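Local atomic coordinates of oxidoreductase (Bordetella pertussis, PDB entry 3Q2K), a protein that binds NADH and probably oxidises UDP-N-acetylglucosaminuronic acid in an NAD-dependent step toward 2,3-diacetamido-2,3-dideoxy-D-mannuronic acid. Residues L24-T27 and D28-I31; K137-E141 and A142-L146; L351-A354 and I355-A359; L247-R250 and H251-G255. All blocks are in the same frame, centred on the assembly; numbering follows the deposited sequence.

Contact 1 of 4, residues L24-T27 and D28-I31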
loop_
_atom_site.group_PDB
_atom_site.type_symbol
_atom_site.label_atom_id
_atom_site.label_comp_id
_atom_site.label_asym_id
_atom_site.label_seq_id
_atom_site.Cartn_x
_atom_site.Cartn_y
_atom_site.Cartn_z
ATOM N N LEU C 24 0.341 -51.175 -4.533
ATOM C CA LEU C 24 0.084 -51.932 -5.797
ATOM C C LEU C 24 -1.428 -51.998 -6.009
ATOM O O LEU C 24 -2.175 -51.934 -5.034
ATOM C CB LEU C 24 0.707 -53.328 -5.714
ATOM N N PRO C 25 -1.919 -52.127 -7.250
ATOM C CA PRO C 25 -3.379 -52.106 -7.330
ATOM C C PRO C 25 -4.048 -53.242 -6.558
ATOM O O PRO C 25 -3.449 -54.290 -6.323
ATOM C CB PRO C 25 -3.657 -52.225 -8.832
ATOM C CG PRO C 25 -2.447 -52.913 -9.369
ATOM C CD PRO C 25 -1.294 -52.413 -8.553
ATOM N N ILE C 26 -5.288 -53.024 -6.133
ATOM C CA ILE C 26 -6.047 -54.064 -5.449
ATOM C C ILE C 26 -6.986 -54.697 -6.468
ATOM O O ILE C 26 -8.050 -54.181 -6.826
ATOM C CB ILE C 26 -6.792 -53.523 -4.211
ATOM C CG1 ILE C 26 -5.786 -53.054 -3.156
ATOM C CG2 ILE C 26 -7.670 -54.606 -3.604
ATOM C CD1 ILE C 26 -6.370 -52.206 -2.037
ATOM N N THR C 27 -6.519 -55.844 -6.939
ATOM C CA THR C 27 -7.114 -56.495 -8.093
ATOM C C THR C 27 -7.745 -57.848 -7.762
ATOM O O THR C 27 -8.695 -58.234 -8.441
ATOM C CB THR C 27 -6.073 -56.555 -9.230
ATOM O OG1 THR C 27 -6.746 -56.624 -10.492
ATOM C CG2 THR C 27 -5.117 -57.733 -9.097
ATOM N N ASP C 28 -7.308 -58.556 -6.722
ATOM C CA ASP C 28 -7.851 -59.890 -6.453
ATOM C C ASP C 28 -8.719 -60.172 -5.227
ATOM O O ASP C 28 -8.650 -61.288 -4.711
ATOM C CB ASP C 28 -6.740 -60.943 -6.509
ATOM C CG ASP C 28 -5.969 -60.918 -7.815
ATOM O OD1 ASP C 28 -6.585 -60.878 -8.905
ATOM O OD2 ASP C 28 -4.724 -60.937 -7.724
ATOM N N ARG C 29 -9.554 -59.216 -4.823
ATOM C CA ARG C 29 -10.377 -59.297 -3.618
ATOM C C ARG C 29 -11.018 -57.926 -3.450
ATOM O O ARG C 29 -10.380 -56.919 -3.751
ATOM C CB ARG C 29 -9.480 -59.506 -2.396
ATOM C CG ARG C 29 -8.611 -58.317 -1.997
ATOM C CD ARG C 29 -7.544 -58.805 -1.034
ATOM N NE ARG C 29 -6.618 -57.806 -0.504
ATOM C CZ ARG C 29 -6.984 -56.607 -0.054
ATOM N NH1 ARG C 29 -8.228 -56.161 -0.150
ATOM N NH2 ARG C 29 -6.102 -55.778 0.484
ATOM N N LYS C 30 -12.239 -57.857 -2.932
ATOM C CA LYS C 30 -12.870 -56.560 -2.705
ATOM C C LYS C 30 -12.013 -55.569 -1.916
ATOM O O LYS C 30 -11.318 -55.945 -0.969
ATOM C CB LYS C 30 -14.230 -56.744 -2.032
ATOM C CG LYS C 30 -15.197 -57.558 -2.878
ATOM C CD LYS C 30 -16.534 -57.742 -2.184
ATOM C CE LYS C 30 -16.492 -58.910 -1.213
ATOM N NZ LYS C 30 -17.785 -58.953 -0.479
ATOM N N ILE C 31 -12.072 -54.299 -2.305
ATOM C CA ILE C 31 -11.407 -53.228 -1.573
ATOM C C ILE C 31 -11.976 -53.161 -0.157
ATOM O O ILE C 31 -13.192 -53.084 0.010
ATOM C CB ILE C 31 -11.683 -51.862 -2.243
ATOM C CG1 ILE C 31 -11.038 -51.800 -3.629
ATOM C CG2 ILE C 31 -11.087 -50.713 -1.425
ATOM C CD1 ILE C 31 -9.525 -51.710 -3.549
#
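The guanidinium of Arg29, with CG2 of Ile26 over one face, is held by two of its nitrogens: NH2 forms a salt bridge with Asp94, and Arg29 NH1 gives a weak hydrogen bond to Lys30 O at 3.2 Å, bent to 123° at the hydrogen. This is the turn of the N-terminal tail that leads into strand 31-36, the opening strand of the Rossmann fold. No hydrogen bond joins residues 24-27 to 28-31, and the turn is closed by side chains instead. Arg29 CG lies between its own backbone N and carbonyl carbon (chi1 70°), and from there the extended chain brings the flat group under Ile26, whose CG2 is 3.8 Å from NH1 and nearer the rim of the group than its middle. At the apex, Thr27 and Asp28 point the same way, with CG2 of the threonine against the carboxylate carbon. Backbone bonds from Ile26 to Leu332 and from Ile31 to Arg55 and Glu57 tie down the two ends. Across the mouth of the turn, the tip CD1 of Ile31 presses on the branched side of Ile26, at 3.3 Å from Ile26 CB and 3.4 Å from Ile26 CG2, both tighter than usual for carbon pairs.

Contact 2 of 4, residues K137-E141 and A142-L146; sequences KACDE and AGVRL
Cys139 SG rests against CB of Leu146 at 3.8 Å, and the Cys139 CB is 4.0 Å from CG2 of Val144, so that a single small side chain meets two residues of the chain that leaves the helix. With SG beside the backbone N (chi1 -69°), the sulfur lies alongside the leucine, near its CB and CD2. Behind this apolar cluster lie the backbone bonds that bring Val144 and Leu146 back alongside the helix. Ala142 N keeps the helical bond to Ala138 O at 2.8 Å. The next two donors make a nested pair of bonds back into the last turn: the outer from Val144 N to Cys139 O at 3.0 Å, in the carbonyl plane, the inner from Gly143 N to Asp140 O at 2.9 Å, from well above that plane. Gly143 itself has a positive phi (65°), a conformation that favours glycine. Further out, Ala113 of helix 105-114 packs on Cys139, Ala142 and Val144, while Leu146 lies on Val119 of the adjacent strand. Asp140 and Arg145 point their charged ends to Arg343 and Glu337, forming salt bridges there. The positive phi of Gly143 and the two bonds into the last turn make a Schellman motif, which ends helix 129-142 in the beta-alpha-beta crossover that links strands 118-121 and 146-148 of the NAD-binding Rossmann domain.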
loop_
_atom_site.group_PDB
_atom_site.type_symbol
_atom_site.label_atom_id
_atom_site.label_comp_id
_atom_site.label_asym_id
_atom_site.label_seq_id
_atom_site.Cartn_x
_atom_site.Cartn_y
_atom_site.Cartn_z
ATOM N N LYS C 137 1.836 -33.476 0.966
ATOM C CA LYS C 137 3.191 -33.997 1.008
ATOM C C LYS C 137 3.211 -35.369 1.680
ATOM O O LYS C 137 3.876 -36.297 1.219
ATOM C CB LYS C 137 4.181 -33.005 1.627
ATOM C CG LYS C 137 4.083 -32.853 3.135
ATOM C CD LYS C 137 4.980 -31.722 3.612
ATOM C CE LYS C 137 5.066 -31.671 5.129
ATOM N NZ LYS C 137 6.013 -30.618 5.591
ATOM N N ALA C 138 2.439 -35.526 2.747
ATOM C CA ALA C 138 2.559 -36.734 3.557
ATOM C C ALA C 138 2.170 -37.960 2.744
ATOM O O ALA C 138 2.893 -38.964 2.728
ATOM C CB ALA C 138 1.692 -36.644 4.801
ATOM N N CYS C 139 1.027 -37.870 2.072
ATOM C CA CYS C 139 0.618 -38.942 1.163
ATOM C C CYS C 139 1.591 -39.218 0.025
ATOM O O CYS C 139 1.745 -40.348 -0.438
ATOM C CB CYS C 139 -0.724 -38.598 0.527
ATOM S SG CYS C 139 -1.969 -38.678 1.822
ATOM N N ASP C 140 2.219 -38.152 -0.452
ATOM C CA ASP C 140 3.192 -38.314 -1.525
ATOM C C ASP C 140 4.288 -39.197 -0.949
ATOM O O ASP C 140 4.649 -40.194 -1.557
ATOM C CB ASP C 140 3.922 -37.005 -1.829
ATOM C CG ASP C 140 3.157 -36.076 -2.752
ATOM O OD1 ASP C 140 2.265 -36.522 -3.502
ATOM O OD2 ASP C 140 3.473 -34.868 -2.750
ATOM N N GLU C 141 4.879 -38.798 0.172
ATOM C CA GLU C 141 6.011 -39.542 0.708
ATOM C C GLU C 141 5.587 -40.875 1.315
ATOM O O GLU C 141 6.402 -41.784 1.419
ATOM C CB GLU C 141 6.896 -38.703 1.631
ATOM C CG GLU C 141 6.281 -38.252 2.947
ATOM C CD GLU C 141 6.892 -36.959 3.468
ATOM O OE1 GLU C 141 7.792 -36.412 2.793
ATOM O OE2 GLU C 141 6.480 -36.468 4.542
ATOM N N ALA C 142 4.323 -41.090 1.658
ATOM C CA ALA C 142 3.960 -42.467 1.993
ATOM C C ALA C 142 3.656 -43.291 0.746
ATOM O O ALA C 142 3.411 -44.485 0.861
ATOM C CB ALA C 142 2.771 -42.542 2.924
ATOM N N GLY C 143 3.631 -42.711 -0.448
ATOM C CA GLY C 143 3.273 -43.499 -1.619
ATOM C C GLY C 143 1.833 -43.971 -1.543
ATOM O O GLY C 143 1.492 -44.991 -2.135
ATOM N N VAL C 144 0.954 -43.256 -0.847
ATOM C CA VAL C 144 -0.440 -43.676 -0.857
ATOM C C VAL C 144 -1.271 -42.719 -1.705
ATOM O O VAL C 144 -0.837 -41.604 -1.971
ATOM C CB VAL C 144 -1.021 -43.809 0.568
ATOM C CG1 VAL C 144 -0.324 -44.938 1.330
ATOM C CG2 VAL C 144 -0.903 -42.511 1.349
ATOM N N ARG C 145 -2.437 -43.151 -2.169
ATOM C CA ARG C 145 -3.438 -42.314 -2.823
ATOM C C ARG C 145 -4.112 -41.371 -1.828
ATOM O O ARG C 145 -4.476 -41.777 -0.724
ATOM C CB ARG C 145 -4.565 -43.260 -3.238
ATOM C CG ARG C 145 -4.901 -43.256 -4.707
ATOM C CD ARG C 145 -3.613 -43.523 -5.445
ATOM N NE ARG C 145 -3.838 -43.256 -6.859
ATOM C CZ ARG C 145 -2.893 -43.408 -7.779
ATOM N NH1 ARG C 145 -1.700 -43.851 -7.413
ATOM N NH2 ARG C 145 -3.154 -43.140 -9.049
ATOM N N LEU C 146 -4.333 -40.126 -2.236
ATOM C CA LEU C 146 -5.156 -39.192 -1.476
ATOM C C LEU C 146 -6.241 -38.722 -2.435
ATOM O O LEU C 146 -5.898 -38.125 -3.454
ATOM C CB LEU C 146 -4.301 -38.002 -1.036
ATOM C CG LEU C 146 -5.046 -36.741 -0.625
ATOM C CD1 LEU C 146 -6.223 -37.101 0.272
ATOM C CD2 LEU C 146 -4.099 -35.747 0.038
#

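Contact 3 of 4, residues L351-A354 and I355-A359; sequences LLTA and IYRSA
Thr353 and Arg357 run side by side, one helical turn apart, and make the closest meeting of side chains across this part of helix 342-361. The methyl CG2 of Thr353 sits over one face of the guanidinium, toward its rim, at 3.5 Å from Arg357 NE. The threonine's torsion (chi1 -59°) divides its two branches: CG2 is directed to the arginine, and OG1 folds back beside the backbone N to hydrogen-bond Leu349 O. The aliphatic part of the arginine stays close to the helix, with Arg357 CG 3.4 Å from Thr353 O.

Backbone hydrogen bonds form the regular helical series. Ile355 N binds Leu351 O at 2.7 Å, and Arg357 N binds Thr353 O at 2.8 Å, almost in line with the carbonyl bond. Tyr356 to Leu352 and Ser358 to Ala354 follow the same pattern, each donor tilted about 22° from the carbonyl plane. Apolar carbons also lean on these oxygens, with Ile355 CG1 3.3 Å from Leu351 O.

Tyr356 and Ser358 place their hydroxyls on partners beyond the helix. Tyr356 OH is gripped by three groups, Glu240 OE2 and the backbone nitrogens of Gly203 and Met206, which would fix the ring's direction. Ser358 OG, buried, joins Ala228 N and Val363 O. Leu351 and Ile355 pack on strand 223-231, the former also on helix 210-220 together with Leu352, while Ala354, Arg357 and Ser358 touch Ile365 of strand 365-366.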
loop_
_atom_site.group_PDB
_atom_site.type_symbol
_atom_site.label_atom_id
_atom_site.label_comp_id
_atom_site.label_asym_id
_atom_site.label_seq_id
_atom_site.Cartn_x
_atom_site.Cartn_y
_atom_site.Cartn_z
ATOM N N LEU C 351 -7.920 -21.128 -3.937
ATOM C CA LEU C 351 -8.932 -20.084 -4.074
ATOM C C LEU C 351 -9.678 -19.717 -2.791
ATOM O O LEU C 351 -9.955 -18.543 -2.545
ATOM C CB LEU C 351 -9.998 -20.531 -5.073
ATOM C CG LEU C 351 -9.542 -20.457 -6.526
ATOM C CD1 LEU C 351 -10.638 -21.037 -7.396
ATOM C CD2 LEU C 351 -9.352 -18.978 -6.823
ATOM N N LEU C 352 -10.060 -20.701 -1.983
ATOM C CA LEU C 352 -10.774 -20.355 -0.757
ATOM C C LEU C 352 -9.790 -19.555 0.069
ATOM O O LEU C 352 -10.200 -18.597 0.724
ATOM C CB LEU C 352 -11.197 -21.582 0.071
ATOM C CG LEU C 352 -12.091 -22.552 -0.700
ATOM C CD1 LEU C 352 -12.228 -23.866 0.060
ATOM C CD2 LEU C 352 -13.444 -21.902 -0.965
ATOM N N THR C 353 -8.533 -19.991 0.115
ATOM C CA THR C 353 -7.572 -19.279 0.958
ATOM C C THR C 353 -7.455 -17.841 0.448
ATOM O O THR C 353 -7.488 -16.866 1.201
ATOM C CB THR C 353 -6.180 -19.959 0.959
ATOM O OG1 THR C 353 -6.311 -21.301 1.427
ATOM C CG2 THR C 353 -5.213 -19.275 1.925
ATOM N N ALA C 354 -7.352 -17.702 -0.870
ATOM C CA ALA C 354 -7.197 -16.379 -1.473
ATOM C C ALA C 354 -8.425 -15.510 -1.181
ATOM O O ALA C 354 -8.333 -14.349 -0.760
ATOM C CB ALA C 354 -6.964 -16.526 -2.999
ATOM N N ILE C 355 -9.603 -16.090 -1.397
ATOM C CA ILE C 355 -10.835 -15.401 -1.004
ATOM C C ILE C 355 -10.904 -15.016 0.476
ATOM O O ILE C 355 -11.281 -13.888 0.782
ATOM C CB ILE C 355 -12.052 -16.251 -1.316
ATOM C CG1 ILE C 355 -12.251 -16.255 -2.834
ATOM C CG2 ILE C 355 -13.276 -15.727 -0.549
ATOM C CD1 ILE C 355 -13.265 -17.303 -3.169
ATOM N N TYR C 356 -10.494 -15.879 1.400
ATOM C CA TYR C 356 -10.533 -15.545 2.828
ATOM C C TYR C 356 -9.457 -14.533 3.194
ATOM O O TYR C 356 -9.717 -13.675 4.033
ATOM C CB TYR C 356 -10.367 -16.777 3.725
ATOM C CG TYR C 356 -11.644 -17.558 3.936
ATOM C CD1 TYR C 356 -12.815 -17.175 3.283
ATOM C CD2 TYR C 356 -11.675 -18.718 4.706
ATOM C CE1 TYR C 356 -13.998 -17.900 3.436
ATOM C CE2 TYR C 356 -12.853 -19.453 4.857
ATOM C CZ TYR C 356 -14.019 -19.029 4.234
ATOM O OH TYR C 356 -15.226 -19.686 4.393
ATOM N N ARG C 357 -8.271 -14.610 2.596
ATOM C CA ARG C 357 -7.288 -13.566 2.869
ATOM C C ARG C 357 -7.710 -12.233 2.267
ATOM O O ARG C 357 -7.421 -11.195 2.864
ATOM C CB ARG C 357 -5.892 -13.879 2.307
ATOM C CG ARG C 357 -5.203 -15.083 2.924
ATOM C CD ARG C 357 -3.797 -15.313 2.399
ATOM N NE ARG C 357 -3.270 -16.522 3.032
ATOM C CZ ARG C 357 -2.249 -17.209 2.536
ATOM N NH1 ARG C 357 -1.693 -16.745 1.422
ATOM N NH2 ARG C 357 -1.811 -18.320 3.111
ATOM N N SER C 358 -8.325 -12.257 1.087
ATOM C CA SER C 358 -8.756 -10.989 0.499
ATOM C C SER C 358 -9.836 -10.309 1.331
ATOM O O SER C 358 -9.877 -9.086 1.431
ATOM C CB SER C 358 -9.357 -11.151 -0.901
ATOM O OG SER C 358 -9.924 -9.926 -1.359
ATOM N N ALA C 359 -10.791 -11.093 1.817
ATOM C CA ALA C 359 -11.877 -10.526 2.620
ATOM C C ALA C 359 -11.270 -9.973 3.892
ATOM O O ALA C 359 -11.669 -8.915 4.370
ATOM C CB ALA C 359 -12.886 -11.604 3.020
#

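Contact 4 of 4, residues L247-R250 and H251-G255; sequences LRWR and HGAMG
CB of Trp249 lies over one face of the His251 ring, 3.9 Å from its centroid in a CH-pi contact, while Ala253 CB is at the edge of the imidazole. His251 CG sits between its backbone N and carbonyl carbon (chi1 58°), which places the ring there. The two ring planes are within 4° of parallel but slid apart, with little overlap. Ala253 O, Met254 C and Gly255 N line the edge of the indole near its plane; its CZ3 is 3.7 Å from Gly255 N. Three bonds set the orientation of the rings: Trp249 NE1 with Leu216 O, His251 NE2 with Val220 O, and a weak but nearly straight one from Ala253 N to His251 ND1 at 3.3 Å.

The backbone is a beta hairpin. A type I turn, closed by Gly252 N to Trp249 O at 2.9 Å, is followed by Trp249 N to Ala253 O at 2.7 Å, the pattern of a G1 beta bulge with Gly252 at its positive-phi position. Leu247 and Gly255 form the next hydrogen-bonded pair. A water bridges strand to turn, accepting from Arg248 NE and donating to Gly252 O, each at 2.8 Å.

Within the mixed sheet the hairpin lies between strands 223-231 and 173-181. Leu247 and Trp249 face helix 210-220, whereas Arg248 and Met254, neighbours in a non-hydrogen-bonded pair, pack on Thr230 of a neighbouring subunit.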
loop_
_atom_site.group_PDB
_atom_site.type_symbol
_atom_site.label_atom_id
_atom_site.label_comp_id
_atom_site.label_asym_id
_atom_site.label_seq_id
_atom_site.Cartn_x
_atom_site.Cartn_y
_atom_site.Cartn_z
ATOM N N LEU C 247 -13.451 -12.145 -9.739
ATOM C CA LEU C 247 -12.391 -12.991 -10.269
ATOM C C LEU C 247 -11.774 -12.488 -11.571
ATOM O O LEU C 247 -12.446 -11.902 -12.422
ATOM C CB LEU C 247 -12.978 -14.379 -10.552
ATOM C CG LEU C 247 -13.909 -14.768 -9.407
ATOM C CD1 LEU C 247 -14.965 -15.736 -9.891
ATOM C CD2 LEU C 247 -13.053 -15.372 -8.309
ATOM N N ARG C 248 -10.491 -12.783 -11.755
ATOM C CA ARG C 248 -9.925 -12.698 -13.102
ATOM C C ARG C 248 -9.139 -13.953 -13.465
ATOM O O ARG C 248 -8.348 -14.418 -12.650
ATOM C CB ARG C 248 -8.976 -11.508 -13.179
ATOM C CG ARG C 248 -8.167 -11.511 -14.480
ATOM C CD ARG C 248 -7.390 -10.201 -14.561
ATOM N NE ARG C 248 -8.156 -9.190 -15.286
ATOM C CZ ARG C 248 -8.099 -7.876 -15.096
ATOM N NH1 ARG C 248 -8.857 -7.072 -15.832
ATOM N NH2 ARG C 248 -7.305 -7.342 -14.179
ATOM N N TRP C 249 -9.308 -14.505 -14.662
ATOM C CA TRP C 249 -8.623 -15.752 -14.978
ATOM C C TRP C 249 -7.366 -15.386 -15.748
ATOM O O TRP C 249 -7.250 -14.260 -16.229
ATOM C CB TRP C 249 -9.505 -16.643 -15.866
ATOM C CG TRP C 249 -10.410 -17.544 -15.094
ATOM C CD1 TRP C 249 -10.181 -18.857 -14.781
ATOM C CD2 TRP C 249 -11.705 -17.217 -14.570
ATOM N NE1 TRP C 249 -11.243 -19.356 -14.065
ATOM C CE2 TRP C 249 -12.180 -18.365 -13.908
ATOM C CE3 TRP C 249 -12.466 -16.041 -14.511
ATOM C CZ2 TRP C 249 -13.401 -18.376 -13.236
ATOM C CZ3 TRP C 249 -13.694 -16.064 -13.867
ATOM C CH2 TRP C 249 -14.156 -17.232 -13.254
ATOM N N ARG C 250 -6.446 -16.333 -15.899
ATOM C CA ARG C 250 -5.149 -16.032 -16.519
ATOM C C ARG C 250 -5.374 -15.815 -18.011
ATOM O O ARG C 250 -4.710 -14.981 -18.621
ATOM C CB ARG C 250 -4.148 -17.185 -16.320
ATOM C CG ARG C 250 -3.486 -17.095 -14.950
ATOM C CD ARG C 250 -2.244 -17.962 -14.880
ATOM N NE ARG C 250 -2.126 -18.249 -13.455
ATOM C CZ ARG C 250 -1.638 -17.350 -12.608
ATOM N NH1 ARG C 250 -1.538 -17.624 -11.316
ATOM N NH2 ARG C 250 -1.197 -16.190 -13.081
ATOM N N HIS C 251 -6.313 -16.561 -18.583
ATOM C CA HIS C 251 -6.629 -16.338 -19.991
ATOM C C HIS C 251 -7.490 -15.087 -20.128
ATOM O O HIS C 251 -7.857 -14.704 -21.239
ATOM C CB HIS C 251 -7.286 -17.573 -20.620
ATOM C CG HIS C 251 -8.550 -18.011 -19.942
ATOM N ND1 HIS C 251 -9.600 -17.156 -19.689
ATOM C CD2 HIS C 251 -8.935 -19.213 -19.455
ATOM C CE1 HIS C 251 -10.547 -17.793 -19.025
ATOM N NE2 HIS C 251 -10.191 -19.060 -18.923
ATOM N N GLY C 252 -7.809 -14.404 -19.032
ATOM C CA GLY C 252 -8.448 -13.099 -19.253
ATOM C C GLY C 252 -9.940 -13.010 -18.976
ATOM O O GLY C 252 -10.452 -11.908 -18.812
ATOM N N ALA C 253 -10.696 -14.101 -18.885
ATOM C CA ALA C 253 -12.087 -13.903 -18.493
ATOM C C ALA C 253 -12.185 -13.335 -17.080
ATOM O O ALA C 253 -11.259 -13.420 -16.266
ATOM C CB ALA C 253 -12.875 -15.177 -18.637
ATOM N N MET C 254 -13.317 -12.691 -16.826
ATOM C CA MET C 254 -13.644 -12.162 -15.504
ATOM C C MET C 254 -14.944 -12.766 -14.997
ATOM O O MET C 254 -15.759 -13.256 -15.779
ATOM C CB MET C 254 -13.831 -10.643 -15.583
ATOM C CG MET C 254 -12.487 -9.922 -15.658
ATOM S SD MET C 254 -12.466 -8.368 -16.578
ATOM C CE MET C 254 -12.704 -8.896 -18.273
ATOM N N GLY C 255 -15.185 -12.693 -13.693
ATOM C CA GLY C 255 -16.541 -12.980 -13.251
ATOM C C GLY C 255 -16.600 -12.808 -11.749
ATOM O O GLY C 255 -15.751 -12.136 -11.151
HETATM O O HOH W 1 -9.113 -9.702 -17.844
#

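How the contacts relate
Contacts 1 and 2 belong to the Rossmann half of the chain, about 19 Å apart between centres, one at the entry to its first strand and the other just before strand 146-148. Contacts 3 and 4 lie in the C-terminal alpha/beta domain, with centres about 16 Å apart and nearest atoms about 5 Å apart; strand 223-231 and helix 210-220 touch both. Contact 3 is nearest the ligands: the Leu352 side chain is about 10 Å from the bound NADH and about 11 Å from the UDP-sugar. In contact 2, the Leu146 side chain is about 13 Å from the dinucleotide. Contacts 1 and 4, about 43 Å apart between centres, are remote from the binding sites.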